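Local coordinates for ankyrin-repeat protein B (Legionella pneumophila, PDB 5K34) that probably acts as an F-box effector that hijacks the host ubiquitin-proteasome system, its ankyrin domain, the part in this chain, serving protein-protein interaction, at residues E9-L14 and K32-T37; V16-N21 and L49-E54; H43-P48 and P72-N77. All coordinates share one frame; numbering follows the deposited sequence.

Interaction 1 of 3, residues E9-L14 and K32-T37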
loop_
_atom_site.group_PDB
_atom_site.type_symbol
_atom_site.label_atom_id
_atom_site.label_comp_id
_atom_site.label_asym_id
_atom_site.label_seq_id
_atom_site.Cartn_x
_atom_site.Cartn_y
_atom_site.Cartn_z
ATOM N N GLU A 9 13.834 -11.434 -2.172
ATOM C CA GLU A 9 14.595 -10.264 -2.576
ATOM C C GLU A 9 13.730 -9.324 -3.395
ATOM O O GLU A 9 13.726 -8.116 -3.166
ATOM C CB GLU A 9 15.848 -10.679 -3.367
ATOM C CG GLU A 9 16.638 -9.547 -4.020
ATOM C CD GLU A 9 17.814 -10.006 -4.902
ATOM O OE1 GLU A 9 17.825 -11.180 -5.368
ATOM O OE2 GLU A 9 18.729 -9.171 -5.111
ATOM N N LEU A 10 12.952 -9.876 -4.347
ATOM C CA LEU A 10 12.022 -9.057 -5.111
ATOM C C LEU A 10 10.982 -8.402 -4.213
ATOM O O LEU A 10 10.676 -7.223 -4.440
ATOM C CB LEU A 10 11.315 -9.886 -6.187
ATOM C CG LEU A 10 12.150 -10.341 -7.409
ATOM C CD1 LEU A 10 11.350 -11.362 -8.210
ATOM C CD2 LEU A 10 12.512 -9.143 -8.247
ATOM N N TRP A 11 10.444 -9.138 -3.256
ATOM C CA TRP A 11 9.429 -8.545 -2.367
ATOM C C TRP A 11 10.017 -7.350 -1.595
ATOM O O TRP A 11 9.365 -6.307 -1.476
ATOM C CB TRP A 11 8.887 -9.583 -1.383
ATOM C CG TRP A 11 7.816 -9.020 -0.491
ATOM C CD1 TRP A 11 7.987 -8.385 0.711
ATOM C CD2 TRP A 11 6.424 -9.011 -0.765
ATOM N NE1 TRP A 11 6.764 -7.987 1.199
ATOM C CE2 TRP A 11 5.781 -8.376 0.330
ATOM C CE3 TRP A 11 5.637 -9.495 -1.823
ATOM C CZ2 TRP A 11 4.398 -8.218 0.388
ATOM C CZ3 TRP A 11 4.250 -9.312 -1.761
ATOM C CH2 TRP A 11 3.653 -8.706 -0.663
ATOM N N GLY A 12 11.217 -7.515 -1.034
ATOM C CA GLY A 12 11.817 -6.387 -0.312
ATOM C C GLY A 12 12.036 -5.183 -1.195
ATOM O O GLY A 12 11.766 -4.047 -0.783
ATOM N N ASN A 13 12.486 -5.417 -2.431
ATOM C CA ASN A 13 12.680 -4.312 -3.372
ATOM C C ASN A 13 11.340 -3.681 -3.766
ATOM O O ASN A 13 11.263 -2.462 -3.997
ATOM C CB ASN A 13 13.404 -4.825 -4.626
ATOM C CG ASN A 13 14.852 -5.091 -4.376
ATOM O OD1 ASN A 13 15.433 -4.658 -3.381
ATOM N ND2 ASN A 13 15.480 -5.805 -5.304
ATOM N N LEU A 14 10.284 -4.498 -3.845
ATOM C CA LEU A 14 8.914 -4.017 -4.132
ATOM C C LEU A 14 8.423 -3.097 -3.034
ATOM O O LEU A 14 7.819 -2.053 -3.295
ATOM C CB LEU A 14 8.003 -5.214 -4.265
ATOM C CG LEU A 14 6.515 -4.986 -4.409
ATOM C CD1 LEU A 14 6.203 -4.185 -5.665
ATOM C CD2 LEU A 14 5.799 -6.331 -4.408
ATOM N N LYS A 32 7.226 -9.910 -12.888
ATOM C CA LYS A 32 7.978 -11.163 -12.619
ATOM C C LYS A 32 7.112 -12.165 -11.871
ATOM O O LYS A 32 7.592 -13.241 -11.498
ATOM C CB LYS A 32 9.271 -10.866 -11.855
ATOM C CG LYS A 32 10.224 -9.946 -12.591
ATOM C CD LYS A 32 11.548 -9.738 -11.877
ATOM C CE LYS A 32 12.426 -8.784 -12.662
ATOM N NZ LYS A 32 12.427 -9.159 -14.116
ATOM N N GLY A 33 5.843 -11.851 -11.648
ATOM C CA GLY A 33 4.900 -12.838 -11.119
ATOM C C GLY A 33 4.524 -12.698 -9.656
ATOM O O GLY A 33 3.941 -13.608 -9.074
ATOM N N ILE A 34 4.887 -11.599 -9.016
ATOM C CA ILE A 34 4.562 -11.378 -7.609
ATOM C C ILE A 34 3.113 -10.863 -7.503
ATOM O O ILE A 34 2.724 -9.896 -8.159
ATOM C CB ILE A 34 5.547 -10.338 -7.007
ATOM C CG1 ILE A 34 7.047 -10.749 -7.199
ATOM C CG2 ILE A 34 5.089 -9.965 -5.589
ATOM C CD1 ILE A 34 7.443 -12.013 -6.445
ATOM N N ASP A 35 2.332 -11.489 -6.641
ATOM C CA ASP A 35 1.000 -11.032 -6.300
ATOM C C ASP A 35 1.126 -10.056 -5.115
ATOM O O ASP A 35 1.444 -10.475 -3.975
ATOM C CB ASP A 35 0.097 -12.220 -5.937
ATOM C CG ASP A 35 -1.295 -11.804 -5.562
ATOM O OD1 ASP A 35 -1.593 -10.602 -5.326
ATOM O OD2 ASP A 35 -2.201 -12.695 -5.469
ATOM N N PRO A 36 0.886 -8.753 -5.356
ATOM C CA PRO A 36 1.188 -7.780 -4.284
ATOM C C PRO A 36 0.171 -7.832 -3.153
ATOM O O PRO A 36 0.357 -7.145 -2.126
ATOM C CB PRO A 36 1.103 -6.433 -5.035
ATOM C CG PRO A 36 0.076 -6.700 -6.107
ATOM C CD PRO A 36 0.344 -8.117 -6.572
ATOM N N THR A 37 -0.930 -8.565 -3.321
ATOM C CA THR A 37 -2.000 -8.579 -2.311
ATOM C C THR A 37 -1.792 -9.691 -1.273
ATOM O O THR A 37 -2.521 -9.695 -0.250
ATOM C CB THR A 37 -3.408 -8.784 -2.957
ATOM O OG1 THR A 37 -3.527 -10.156 -3.407
ATOM C CG2 THR A 37 -3.625 -7.855 -4.127
#
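In the ankyrin-repeat fold, Leu10, Trp11 and Leu14 of helix 5-19 settle on the loop that follows helix 23-30. Ile34 is the residue they share. With CG2 anti to the backbone N, its methyl meets Trp11 CE3 at 3.8 Å, near the plane of the indole and at its edge, and Leu14 CD2 at 3.9 Å. The same Leu14 methyl stands 4.0 Å above one face of the indole, displaced toward its rim, and the three side chains interlock. Farther along the benzo edge, in the plane of the ring, Trp11 CZ3 lies 3.8 Å from Asp35 O. Pro36 O, close to Trp11 CH2, is buried without a polar partner. At the outer margin Leu10 crosses the chain of Lys32 at about a right angle, and its CD2 rests 3.8 Å from Lys32 CD. Two features shape the loop: Gly33, just past the helix, takes a positive phi of 104°, and Asp35 OD1 accepts Thr37 N at 2.9 Å, from above the carboxylate plane. That bond makes an Asx turn, after which the chain continues toward helix 48-54, as expected of the helix-turn-helix-loop order of an ankyrin repeat.

Interaction 2 of 3, residues V16-N21 and L49-E54. With SO4 (sulfate ion), chain C.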
loop_
_atom_site.group_PDB
_atom_site.type_symbol
_atom_site.label_atom_id
_atom_site.label_comp_id
_atom_site.label_asym_id
_atom_site.label_seq_id
_atom_site.Cartn_x
_atom_site.Cartn_y
_atom_site.Cartn_z
ATOM N N VAL A 16 10.284 -1.238 -1.007
ATOM C CA VAL A 16 11.002 0.026 -1.153
ATOM C C VAL A 16 10.510 0.855 -2.351
ATOM O O VAL A 16 10.335 2.082 -2.244
ATOM C CB VAL A 16 12.514 -0.229 -1.228
ATOM C CG1 VAL A 16 13.267 1.049 -1.602
ATOM C CG2 VAL A 16 13.005 -0.749 0.113
ATOM N N ALA A 17 10.297 0.188 -3.482
ATOM C CA ALA A 17 9.841 0.903 -4.670
ATOM C C ALA A 17 8.488 1.527 -4.386
ATOM O O ALA A 17 8.244 2.684 -4.747
ATOM C CB ALA A 17 9.752 -0.049 -5.850
ATOM N N ALA A 18 7.572 0.783 -3.760
ATOM C CA ALA A 18 6.256 1.337 -3.464
ATOM C C ALA A 18 6.347 2.490 -2.470
ATOM O O ALA A 18 5.731 3.547 -2.692
ATOM C CB ALA A 18 5.350 0.258 -2.933
ATOM N N ARG A 19 7.148 2.351 -1.406
ATOM C CA ARG A 19 7.279 3.425 -0.415
ATOM C C ARG A 19 7.862 4.688 -1.018
ATOM O O ARG A 19 7.539 5.801 -0.556
ATOM C CB ARG A 19 8.183 2.901 0.709
ATOM C CG ARG A 19 8.132 3.816 1.960
ATOM C CD ARG A 19 9.008 3.284 3.100
ATOM N NE ARG A 19 8.572 2.011 3.627
ATOM C CZ ARG A 19 9.226 0.847 3.461
ATOM N NH1 ARG A 19 10.315 0.727 2.718
ATOM N NH2 ARG A 19 8.711 -0.259 4.021
ATOM N N SER A 20 8.697 4.541 -2.048
ATOM C CA SER A 20 9.319 5.718 -2.674
ATOM C C SER A 20 8.540 6.231 -3.864
ATOM O O SER A 20 8.998 7.154 -4.550
ATOM C CB SER A 20 10.749 5.440 -3.117
ATOM O OG SER A 20 10.759 4.382 -4.043
ATOM N N ASN A 21 7.345 5.701 -4.114
ATOM C CA ASN A 21 6.512 6.158 -5.237
ATOM C C ASN A 21 7.149 5.845 -6.583
ATOM O O ASN A 21 6.823 6.493 -7.584
ATOM C CB ASN A 21 6.159 7.650 -5.125
ATOM C CG ASN A 21 4.758 7.999 -5.656
ATOM O OD1 ASN A 21 3.881 7.158 -5.847
ATOM N ND2 ASN A 21 4.534 9.307 -5.823
ATOM N N LEU A 49 0.888 -1.926 -0.686
ATOM C CA LEU A 49 -0.116 -0.866 -0.497
ATOM C C LEU A 49 0.161 -0.123 0.800
ATOM O O LEU A 49 0.151 1.113 0.814
ATOM C CB LEU A 49 -1.519 -1.466 -0.517
ATOM C CG LEU A 49 -2.672 -0.488 -0.265
ATOM C CD1 LEU A 49 -2.662 0.679 -1.278
ATOM C CD2 LEU A 49 -4.014 -1.216 -0.308
ATOM N N LEU A 50 0.454 -0.837 1.907
ATOM C CA LEU A 50 0.878 -0.191 3.143
ATOM C C LEU A 50 2.126 0.596 2.985
ATOM O O LEU A 50 2.276 1.707 3.510
ATOM C CB LEU A 50 1.099 -1.185 4.278
ATOM C CG LEU A 50 -0.048 -1.738 5.056
ATOM C CD1 LEU A 50 0.514 -2.527 6.258
ATOM C CD2 LEU A 50 -0.971 -0.597 5.588
ATOM N N ALA A 51 3.116 0.023 2.278
ATOM C CA ALA A 51 4.384 0.706 2.040
ATOM C C ALA A 51 4.156 2.027 1.316
ATOM O O ALA A 51 4.725 3.060 1.701
ATOM C CB ALA A 51 5.332 -0.179 1.262
ATOM N N ALA A 52 3.340 2.005 0.254
ATOM C CA ALA A 52 3.045 3.223 -0.468
ATOM C C ALA A 52 2.377 4.230 0.421
ATOM O O ALA A 52 2.774 5.405 0.406
ATOM C CB ALA A 52 2.195 2.903 -1.703
ATOM N N ILE A 53 1.395 3.819 1.211
ATOM C CA ILE A 53 0.720 4.763 2.115
ATOM C C ILE A 53 1.718 5.406 3.071
ATOM O O ILE A 53 1.774 6.636 3.198
ATOM C CB ILE A 53 -0.417 4.047 2.879
ATOM C CG1 ILE A 53 -1.549 3.714 1.912
ATOM C CG2 ILE A 53 -0.902 4.927 4.054
ATOM C CD1 ILE A 53 -2.516 2.665 2.468
ATOM N N GLU A 54 2.560 4.601 3.733
ATOM C CA GLU A 54 3.438 5.212 4.744
ATOM C C GLU A 54 4.490 6.085 4.115
ATOM O O GLU A 54 4.979 7.025 4.776
ATOM C CB GLU A 54 4.098 4.162 5.642
ATOM C CG GLU A 54 5.183 3.352 4.984
ATOM C CD GLU A 54 5.676 2.206 5.861
ATOM O OE1 GLU A 54 5.296 2.124 7.055
ATOM O OE2 GLU A 54 6.395 1.336 5.320
HETATM S S SO4 C . 5.900 12.713 -5.989
HETATM O O1 SO4 C . 6.858 13.562 -6.779
HETATM O O2 SO4 C . 6.583 11.407 -5.531
HETATM O O3 SO4 C . 5.343 13.475 -4.831
HETATM O O4 SO4 C . 4.649 12.439 -6.749
#
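Arg19 holds Glu54 side-on: two nitrogens of one guanidinium converge on a single carboxylate oxygen. Arg19 NE lies 2.8 Å from Glu54 OE2 with an N-H...O angle of 158°, while Arg19 NH2 reaches the same OE2 at 3.1 Å along a more bent path. The oxygen sits in the guanidinium plane, but the carboxylate is turned 41° against it, and NE arrives on the anti side of OE2, out of the carboxylate plane. Glu54 CG takes the crowded position between the backbone N and the carbonyl carbon (chi1 73°), and from there the chain runs extended and delivers OE2 to Arg19. Ala51 CB covers one face of the guanidinium.

Beneath the ion pair, small side chains let the helices come very close. Ala18 CB touches Ala51 CB at 4.2 Å and lies almost as near to Ala52 CB. Such proximity brings backbone into the contact: Arg19 CA directs its hydrogen at Ala51 O, 3.3 Å away, and Ala52 CA in return faces Ala18 O at 3.5 Å.

Farther out, Glu54 OE1 forms a second salt bridge, with Arg46 NH1. Helix 5-19 ends in a Schellman motif with Asn21, at positive phi, as its C-prime residue. Asn21 OD1 is hydrogen-bonded to Thr60 OG1 and ND2 to Gln59 OE1, both on helix 58-67, and ND2 also donates to a sulfate oxygen, O2, at 2.9 Å; the ion probably comes from the crystallisation liquor.

The lesson is one of division of labour: alanines set the spacing of the helices, and the charges work at the margin. With two arginines sharing one glutamate, the carboxylate would be expected to stay ionised and to temper the repulsion between them.

Interaction 3 of 3, residues H43-P48 and P72-N77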
loop_
_atom_site.group_PDB
_atom_site.type_symbol
_atom_site.label_atom_id
_atom_site.label_comp_id
_atom_site.label_asym_id
_atom_site.label_seq_id
_atom_site.Cartn_x
_atom_site.Cartn_y
_atom_site.Cartn_z
ATOM N N HIS A 43 6.931 -11.630 5.999
ATOM C CA HIS A 43 6.793 -10.242 5.507
ATOM C C HIS A 43 5.973 -9.364 6.456
ATOM O O HIS A 43 5.502 -8.288 6.042
ATOM C CB HIS A 43 6.224 -10.281 4.106
ATOM C CG HIS A 43 7.136 -10.930 3.123
ATOM N ND1 HIS A 43 8.452 -10.528 2.949
ATOM C CD2 HIS A 43 6.941 -11.971 2.268
ATOM C CE1 HIS A 43 9.019 -11.279 2.019
ATOM N NE2 HIS A 43 8.124 -12.150 1.584
ATOM N N LEU A 44 5.837 -9.791 7.723
ATOM C CA LEU A 44 5.173 -9.032 8.765
ATOM C C LEU A 44 3.689 -8.749 8.435
ATOM O O LEU A 44 3.115 -7.797 8.981
ATOM C CB LEU A 44 5.906 -7.723 9.122
ATOM C CG LEU A 44 7.407 -7.847 9.419
ATOM C CD1 LEU A 44 8.002 -6.480 9.768
ATOM C CD2 LEU A 44 7.839 -8.994 10.349
ATOM N N ASN A 45 3.125 -9.551 7.513
ATOM C CA ASN A 45 1.760 -9.328 7.031
ATOM C C ASN A 45 1.544 -7.937 6.406
ATOM O O ASN A 45 0.417 -7.456 6.329
ATOM C CB ASN A 45 0.703 -9.633 8.114
ATOM C CG ASN A 45 0.458 -11.110 8.244
ATOM O OD1 ASN A 45 0.337 -11.612 9.429
ATOM N ND2 ASN A 45 0.347 -11.790 7.185
ATOM N N ARG A 46 2.631 -7.349 5.907
ATOM C CA ARG A 46 2.518 -6.076 5.190
ATOM C C ARG A 46 2.375 -6.303 3.696
ATOM O O ARG A 46 2.695 -7.372 3.162
ATOM C CB ARG A 46 3.767 -5.195 5.454
ATOM C CG ARG A 46 4.181 -5.107 6.924
ATOM C CD ARG A 46 5.140 -3.961 7.166
ATOM N NE ARG A 46 4.393 -2.725 7.369
ATOM C CZ ARG A 46 4.802 -1.524 6.977
ATOM N NH1 ARG A 46 4.029 -0.464 7.205
ATOM N NH2 ARG A 46 5.960 -1.364 6.325
ATOM N N THR A 47 1.907 -5.262 2.987
ATOM C CA THR A 47 1.871 -5.303 1.516
ATOM C C THR A 47 2.479 -4.005 0.988
ATOM O O THR A 47 2.645 -3.043 1.748
ATOM C CB THR A 47 0.414 -5.353 0.997
ATOM O OG1 THR A 47 -0.251 -4.128 1.322
ATOM C CG2 THR A 47 -0.349 -6.573 1.560
ATOM N N PRO A 48 2.744 -3.932 -0.324
ATOM C CA PRO A 48 3.224 -2.690 -0.901
ATOM C C PRO A 48 2.175 -1.599 -0.880
ATOM O O PRO A 48 2.518 -0.423 -1.054
ATOM C CB PRO A 48 3.625 -3.068 -2.336
ATOM C CG PRO A 48 2.901 -4.340 -2.614
ATOM C CD PRO A 48 2.871 -5.065 -1.260
ATOM N N PRO A 72 -8.798 -3.774 2.255
ATOM C CA PRO A 72 -8.277 -2.531 2.872
ATOM C C PRO A 72 -8.349 -2.559 4.420
ATOM O O PRO A 72 -7.858 -1.621 5.024
ATOM C CB PRO A 72 -9.215 -1.456 2.286
ATOM C CG PRO A 72 -10.518 -2.219 2.095
ATOM C CD PRO A 72 -10.167 -3.616 1.668
ATOM N N ASN A 73 -8.979 -3.588 4.976
ATOM C CA ASN A 73 -8.987 -3.762 6.441
ATOM C C ASN A 73 -8.035 -4.853 6.889
ATOM O O ASN A 73 -8.039 -5.218 8.067
ATOM C CB ASN A 73 -10.420 -4.036 6.940
ATOM C CG ASN A 73 -11.329 -2.844 6.653
ATOM O OD1 ASN A 73 -12.228 -2.961 5.753
ATOM N ND2 ASN A 73 -11.114 -1.732 7.279
ATOM N N PHE A 74 -7.204 -5.385 6.006
ATOM C CA PHE A 74 -6.277 -6.456 6.414
ATOM C C PHE A 74 -5.106 -5.875 7.161
ATOM O O PHE A 74 -4.337 -5.053 6.628
ATOM C CB PHE A 74 -5.791 -7.247 5.208
ATOM C CG PHE A 74 -4.851 -8.364 5.585
ATOM C CD1 PHE A 74 -5.355 -9.507 6.214
ATOM C CD2 PHE A 74 -3.470 -8.218 5.415
ATOM C CE1 PHE A 74 -4.473 -10.528 6.625
ATOM C CE2 PHE A 74 -2.606 -9.229 5.848
ATOM C CZ PHE A 74 -3.127 -10.377 6.440
ATOM N N LYS A 75 -4.936 -6.320 8.419
ATOM C CA LYS A 75 -3.901 -5.776 9.297
ATOM C C LYS A 75 -2.561 -6.447 9.129
ATOM O O LYS A 75 -2.450 -7.673 8.927
ATOM C CB LYS A 75 -4.353 -5.947 10.760
ATOM C CG LYS A 75 -5.557 -5.085 11.091
ATOM C CD LYS A 75 -6.050 -5.267 12.530
ATOM C CE LYS A 75 -6.652 -6.650 12.814
ATOM N NZ LYS A 75 -7.857 -6.882 11.978
ATOM N N ASP A 76 -1.497 -5.646 9.244
ATOM C CA ASP A 76 -0.150 -6.201 9.390
ATOM C C ASP A 76 0.134 -6.522 10.845
ATOM O O ASP A 76 -0.733 -6.392 11.733
ATOM C CB ASP A 76 0.892 -5.266 8.764
ATOM C CG ASP A 76 1.186 -4.043 9.549
ATOM O OD1 ASP A 76 0.663 -3.811 10.667
ATOM O OD2 ASP A 76 2.034 -3.228 9.030
ATOM N N ASN A 77 1.352 -6.999 11.121
ATOM C CA ASN A 77 1.691 -7.449 12.491
ATOM C C ASN A 77 1.929 -6.317 13.438
ATOM O O ASN A 77 2.129 -6.591 14.635
ATOM C CB ASN A 77 2.856 -8.450 12.457
ATOM C CG ASN A 77 2.416 -9.802 11.906
ATOM O OD1 ASN A 77 1.245 -10.010 11.673
ATOM N ND2 ASN A 77 3.407 -10.700 11.754
HETATM O O HOH W 1 -1.544 -5.360 5.663
HETATM O O HOH W 2 2.214 -0.591 9.418
#
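The Phe74 ring and the Asn45 amide stand almost perpendicular, their planes 89° apart, with the end of the amide at the ring edge and in its plane near CZ. Phe74 CG, anti to the backbone N (chi1 -179°), is swung toward 43-48. Ring atom CE2 of Phe74 lies 3.5 Å from Asn45 O. The second flat group, the guanidinium of Arg46, is met at its edge by Asp76: Arg46 NE bonds OD2 at 2.9 Å, nearly straight (165°) and almost in the guanidinium plane. The two side chains run side by side, pointing the same way. One water accepts from Arg46 NH1 and donates to Asp76 OD2, closing a ring that includes the salt bridge.

Between these groups the backbones join directly. Leu44 and Asn45, both at positive phi, form the middle of a type I' turn from His43 to Arg46, and Asn77 N donates to Leu44 O at 2.9 Å. A further water donates to both Asn45 O and Phe74 O, bridging the chains. Asp76 OD1 accepts from Asp80 N, in the loop before helix 82-91. In 43-48, Thr47 is the N-cap of helix 48-54, and with Pro48 and Leu49 it spells the Thr-Pro-Leu signature of ankyrin repeats. Loops joined side by side ahead of helices 48-54 and 82-91 fit the stacking of such repeats.

How the interactions relate
The three contacts form a staggered set within one small ankyrin stack, their centres 12 to 14 Å apart. Interactions 1 and 2 use neighbouring parts of helix 5-19, the first against the loop that follows helix 23-30, the second against helix 48-54. Interaction 3 carries the succession onward, linking the loops before helices 48-54 and 82-91. Along the chain interaction 1 closes before interaction 3 opens, whereas interaction 2 crosses both. Direct touches knit them: Trp11 stacks on His43, and Leu50 CD1 packs against Asp76 OD2. Helix 5-19 is thus fastened to helix 48-54, and the loops before helices 48-54 and 82-91 to each other, within the ankyrin fold.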